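Local coordinates for peptidase S8 and S53, subtilisin, kexin, sedolisin (Mycobacterium smegmatis, PDB 4KG7), which is a subtilisin-like serine protease of the mycosin group, MycP3, associated with the ESX-3 type VII secretion system and probably acting as an endopeptidase, at residues T19-I33 and D90-G103. Numbering follows the deposited sequence.
Sequences TAGPAQPMMQRSECI and DYIESTDGLTDCDG
A disulfide between Cys32 and Cys101 ties the N-terminal extension of this subtilisin-fold protease to the loop that leaves strand 85-90 and runs into helix 104-113, whose first residue, His104, is the predicted charge-relay histidine. The two SG atoms are bonded at 2.0 Å with a chi3 of -95°. With chi1 at -176°, the Cys101 sulfur is turned from its own amide nitrogen toward Cys32, and the amide NE2 of Gln28 approaches that sulfur to 3.5 Å. Beside the bridge, Ile33 N donates an almost straight hydrogen bond of 2.8 Å to Cys101 O. One residue before Cys101, Asp100 OD1 accepts from the backbone N of Asp102, an Asx turn, and of Gly103, on the same face of its carboxylate, fixing the turn before the helix; OD1 also meets Thr74 OG1 and OD2 bonds Thr106.

At the other end, residues 19-22 run past Tyr91, whose ring also packs on helix 150-170. Ala20 CB and Gly21 N sit over one face of the ring toward its rim, and Gly21 N donates to Asp90 O. In between, Met26 CG rests 3.3 Å from Ile92 O, while a water links that carbonyl to Met26 N. Glu93 OE1 pairs with Arg134, and OE2 accepts from a water that also donates to Gln28 OE1. Tyr91 OH donates to Thr19 O, also bonded by Arg163 NH1, at 2.9 Å from 53° above the carbonyl plane.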
# COMPACT_ATOMS: atom_id res chain seq x y z
N THR A 19 -8.73 9.42 -16.13
CA THR A 19 -10.18 9.42 -16.03
C THR A 19 -10.61 8.48 -14.94
O THR A 19 -10.05 7.38 -14.80
CB THR A 19 -10.78 8.92 -17.37
OG1 THR A 19 -10.18 9.66 -18.46
CG2 THR A 19 -12.30 9.06 -17.45
N ALA A 20 -11.61 8.89 -14.16
CA ALA A 20 -12.16 8.02 -13.14
C ALA A 20 -13.32 7.20 -13.72
O ALA A 20 -13.60 7.26 -14.90
CB ALA A 20 -12.58 8.83 -11.93
N GLY A 21 -13.96 6.42 -12.85
CA GLY A 21 -15.15 5.64 -13.20
C GLY A 21 -14.84 4.19 -13.58
O GLY A 21 -13.79 3.88 -14.12
N PRO A 22 -15.79 3.29 -13.33
CA PRO A 22 -15.61 1.89 -13.71
C PRO A 22 -15.74 1.70 -15.22
O PRO A 22 -16.37 2.51 -15.88
CB PRO A 22 -16.75 1.20 -12.97
CG PRO A 22 -17.82 2.22 -12.97
CD PRO A 22 -17.09 3.50 -12.66
N ALA A 23 -15.18 0.61 -15.73
CA ALA A 23 -15.25 0.30 -17.15
C ALA A 23 -16.65 -0.15 -17.55
O ALA A 23 -17.07 0.05 -18.69
CB ALA A 23 -14.22 -0.76 -17.51
N GLN A 24 -17.36 -0.77 -16.60
CA GLN A 24 -18.78 -1.11 -16.75
C GLN A 24 -19.50 -0.86 -15.44
O GLN A 24 -18.86 -0.79 -14.38
CB GLN A 24 -19.00 -2.55 -17.22
CG GLN A 24 -18.45 -3.63 -16.32
CD GLN A 24 -18.74 -5.04 -16.82
OE1 GLN A 24 -19.80 -5.33 -17.38
NE2 GLN A 24 -17.79 -5.94 -16.60
N PRO A 25 -20.81 -0.68 -15.50
CA PRO A 25 -21.56 -0.44 -14.27
C PRO A 25 -21.38 -1.55 -13.23
O PRO A 25 -21.32 -2.72 -13.59
CB PRO A 25 -23.00 -0.35 -14.77
CG PRO A 25 -22.86 0.18 -16.17
CD PRO A 25 -21.67 -0.57 -16.70
N MET A 26 -21.26 -1.15 -11.97
CA MET A 26 -21.02 -2.07 -10.85
C MET A 26 -22.23 -2.05 -9.92
O MET A 26 -22.99 -1.07 -9.88
CB MET A 26 -19.77 -1.63 -10.08
CG MET A 26 -18.54 -1.48 -10.95
SD MET A 26 -17.98 -3.06 -11.62
CE MET A 26 -17.07 -3.68 -10.21
N MET A 27 -22.41 -3.14 -9.20
CA MET A 27 -23.49 -3.24 -8.20
C MET A 27 -22.89 -3.75 -6.91
O MET A 27 -21.96 -4.54 -6.92
CB MET A 27 -24.66 -4.13 -8.69
CG MET A 27 -24.53 -5.62 -8.44
SD MET A 27 -25.91 -6.60 -9.12
CE MET A 27 -27.02 -6.63 -7.71
N GLN A 28 -23.45 -3.31 -5.79
CA GLN A 28 -22.97 -3.76 -4.49
C GLN A 28 -23.55 -5.15 -4.23
O GLN A 28 -24.76 -5.32 -4.31
CB GLN A 28 -23.39 -2.77 -3.41
CG GLN A 28 -22.74 -3.07 -2.07
CD GLN A 28 -23.05 -2.05 -1.01
OE1 GLN A 28 -23.42 -0.90 -1.30
NE2 GLN A 28 -22.89 -2.46 0.24
N ARG A 29 -22.70 -6.13 -3.95
CA ARG A 29 -23.15 -7.53 -3.76
C ARG A 29 -23.14 -7.97 -2.31
O ARG A 29 -23.77 -8.96 -1.97
CB ARG A 29 -22.31 -8.50 -4.60
CG ARG A 29 -20.91 -8.75 -4.06
CD ARG A 29 -20.06 -9.62 -4.99
NE ARG A 29 -18.63 -9.37 -4.79
CZ ARG A 29 -17.65 -9.87 -5.55
NH1 ARG A 29 -17.93 -10.66 -6.59
NH2 ARG A 29 -16.39 -9.57 -5.28
N SER A 30 -22.41 -7.25 -1.46
CA SER A 30 -22.23 -7.59 -0.04
C SER A 30 -22.46 -6.33 0.77
O SER A 30 -22.15 -5.23 0.30
CB SER A 30 -20.80 -8.06 0.23
OG SER A 30 -20.64 -9.42 -0.10
N GLU A 31 -22.97 -6.52 1.98
CA GLU A 31 -23.17 -5.43 2.92
C GLU A 31 -21.84 -4.76 3.25
O GLU A 31 -20.84 -5.43 3.40
CB GLU A 31 -23.80 -5.98 4.20
CG GLU A 31 -24.17 -4.95 5.25
CD GLU A 31 -24.82 -5.56 6.49
OE1 GLU A 31 -25.00 -6.80 6.54
OE2 GLU A 31 -25.16 -4.80 7.42
N CYS A 32 -21.85 -3.44 3.40
CA CYS A 32 -20.66 -2.75 3.87
C CYS A 32 -20.23 -3.21 5.27
O CYS A 32 -21.04 -3.66 6.09
CB CYS A 32 -20.88 -1.25 3.92
SG CYS A 32 -21.21 -0.47 2.32
N ILE A 33 -18.95 -3.03 5.52
CA ILE A 33 -18.24 -3.46 6.72
C ILE A 33 -17.61 -2.22 7.35
O ILE A 33 -17.17 -1.30 6.64
CB ILE A 33 -17.10 -4.45 6.29
CG1 ILE A 33 -17.74 -5.73 5.75
CG2 ILE A 33 -16.14 -4.80 7.41
CD1 ILE A 33 -18.82 -6.24 6.64
N ASP A 90 -13.53 7.81 -7.87
CA ASP A 90 -14.07 6.48 -7.65
C ASP A 90 -14.04 5.70 -8.97
O ASP A 90 -14.44 6.21 -10.03
CB ASP A 90 -15.51 6.66 -7.13
CG ASP A 90 -16.14 5.39 -6.58
OD1 ASP A 90 -15.55 4.30 -6.64
OD2 ASP A 90 -17.29 5.49 -6.08
N TYR A 91 -13.57 4.45 -8.90
CA TYR A 91 -13.50 3.53 -10.04
C TYR A 91 -14.52 2.39 -9.85
O TYR A 91 -14.54 1.47 -10.66
CB TYR A 91 -12.08 2.94 -10.19
CG TYR A 91 -11.15 3.99 -10.72
CD1 TYR A 91 -10.59 4.95 -9.87
CD2 TYR A 91 -10.90 4.09 -12.07
CE1 TYR A 91 -9.76 5.96 -10.37
CE2 TYR A 91 -10.08 5.09 -12.57
CZ TYR A 91 -9.51 6.01 -11.72
OH TYR A 91 -8.72 7.03 -12.21
N ILE A 92 -15.38 2.50 -8.84
CA ILE A 92 -16.40 1.46 -8.52
C ILE A 92 -17.80 2.03 -8.74
O ILE A 92 -18.52 1.57 -9.62
CB ILE A 92 -16.22 0.92 -7.09
CG1 ILE A 92 -14.86 0.21 -6.94
CG2 ILE A 92 -17.34 -0.04 -6.77
CD1 ILE A 92 -14.70 -1.09 -7.69
N GLU A 93 -18.14 3.06 -7.97
CA GLU A 93 -19.35 3.84 -8.20
C GLU A 93 -18.93 5.22 -8.71
O GLU A 93 -17.86 5.36 -9.32
CB GLU A 93 -20.19 3.93 -6.92
CG GLU A 93 -20.59 2.59 -6.31
CD GLU A 93 -21.43 2.75 -5.07
OE1 GLU A 93 -20.92 3.28 -4.06
OE2 GLU A 93 -22.62 2.33 -5.09
N SER A 94 -19.74 6.25 -8.42
CA SER A 94 -19.46 7.61 -8.89
C SER A 94 -19.31 8.57 -7.72
O SER A 94 -19.60 9.78 -7.83
CB SER A 94 -20.58 8.09 -9.83
OG SER A 94 -21.85 8.02 -9.22
N THR A 95 -18.84 8.04 -6.59
CA THR A 95 -18.59 8.85 -5.41
C THR A 95 -17.31 9.66 -5.59
O THR A 95 -16.61 9.54 -6.58
CB THR A 95 -18.49 8.00 -4.10
OG1 THR A 95 -17.25 7.27 -4.07
CG2 THR A 95 -19.66 7.04 -3.95
N ASP A 96 -16.98 10.44 -4.56
CA ASP A 96 -15.80 11.29 -4.54
C ASP A 96 -14.58 10.60 -3.97
O ASP A 96 -13.51 11.19 -3.87
CB ASP A 96 -16.11 12.57 -3.74
CG ASP A 96 -16.56 12.31 -2.30
OD1 ASP A 96 -16.61 11.14 -1.86
OD2 ASP A 96 -16.92 13.32 -1.64
N GLY A 97 -14.71 9.33 -3.61
CA GLY A 97 -13.61 8.64 -3.00
C GLY A 97 -13.62 8.68 -1.48
O GLY A 97 -12.75 8.08 -0.84
N LEU A 98 -14.61 9.36 -0.90
CA LEU A 98 -14.68 9.58 0.55
C LEU A 98 -15.76 8.72 1.21
O LEU A 98 -16.24 9.04 2.30
CB LEU A 98 -14.86 11.07 0.87
CG LEU A 98 -13.77 11.96 0.30
CD1 LEU A 98 -14.12 13.41 0.59
CD2 LEU A 98 -12.40 11.55 0.85
N THR A 99 -16.11 7.64 0.54
CA THR A 99 -16.94 6.60 1.09
C THR A 99 -16.16 5.28 1.12
O THR A 99 -15.73 4.79 0.09
CB THR A 99 -18.23 6.40 0.28
OG1 THR A 99 -19.00 7.61 0.28
CG2 THR A 99 -19.03 5.29 0.88
N ASP A 100 -16.01 4.69 2.29
CA ASP A 100 -15.33 3.43 2.44
C ASP A 100 -16.30 2.37 2.96
O ASP A 100 -16.65 2.37 4.14
CB ASP A 100 -14.17 3.63 3.42
CG ASP A 100 -13.34 2.37 3.62
OD1 ASP A 100 -13.58 1.37 2.91
OD2 ASP A 100 -12.47 2.39 4.52
N CYS A 101 -16.69 1.46 2.08
CA CYS A 101 -17.64 0.39 2.39
C CYS A 101 -16.93 -0.84 2.97
O CYS A 101 -17.58 -1.81 3.35
CB CYS A 101 -18.39 0.05 1.08
SG CYS A 101 -19.74 -1.17 1.09
N ASP A 102 -15.60 -0.79 3.09
CA ASP A 102 -14.79 -1.96 3.45
C ASP A 102 -14.02 -1.78 4.75
O ASP A 102 -13.79 -2.73 5.48
CB ASP A 102 -13.77 -2.24 2.35
CG ASP A 102 -14.42 -2.70 1.08
OD1 ASP A 102 -14.59 -3.93 0.94
OD2 ASP A 102 -14.77 -1.86 0.23
N GLY A 103 -13.57 -0.58 5.01
CA GLY A 103 -12.80 -0.27 6.21
C GLY A 103 -11.31 -0.16 5.93
O GLY A 103 -10.53 0.38 6.74
O HOH W 1 -20.98 1.61 -11.04
O HOH W 2 -23.95 0.87 -7.18
O HOH W 3 -24.11 1.29 -3.25
O HOH W 4 -18.87 0.86 5.72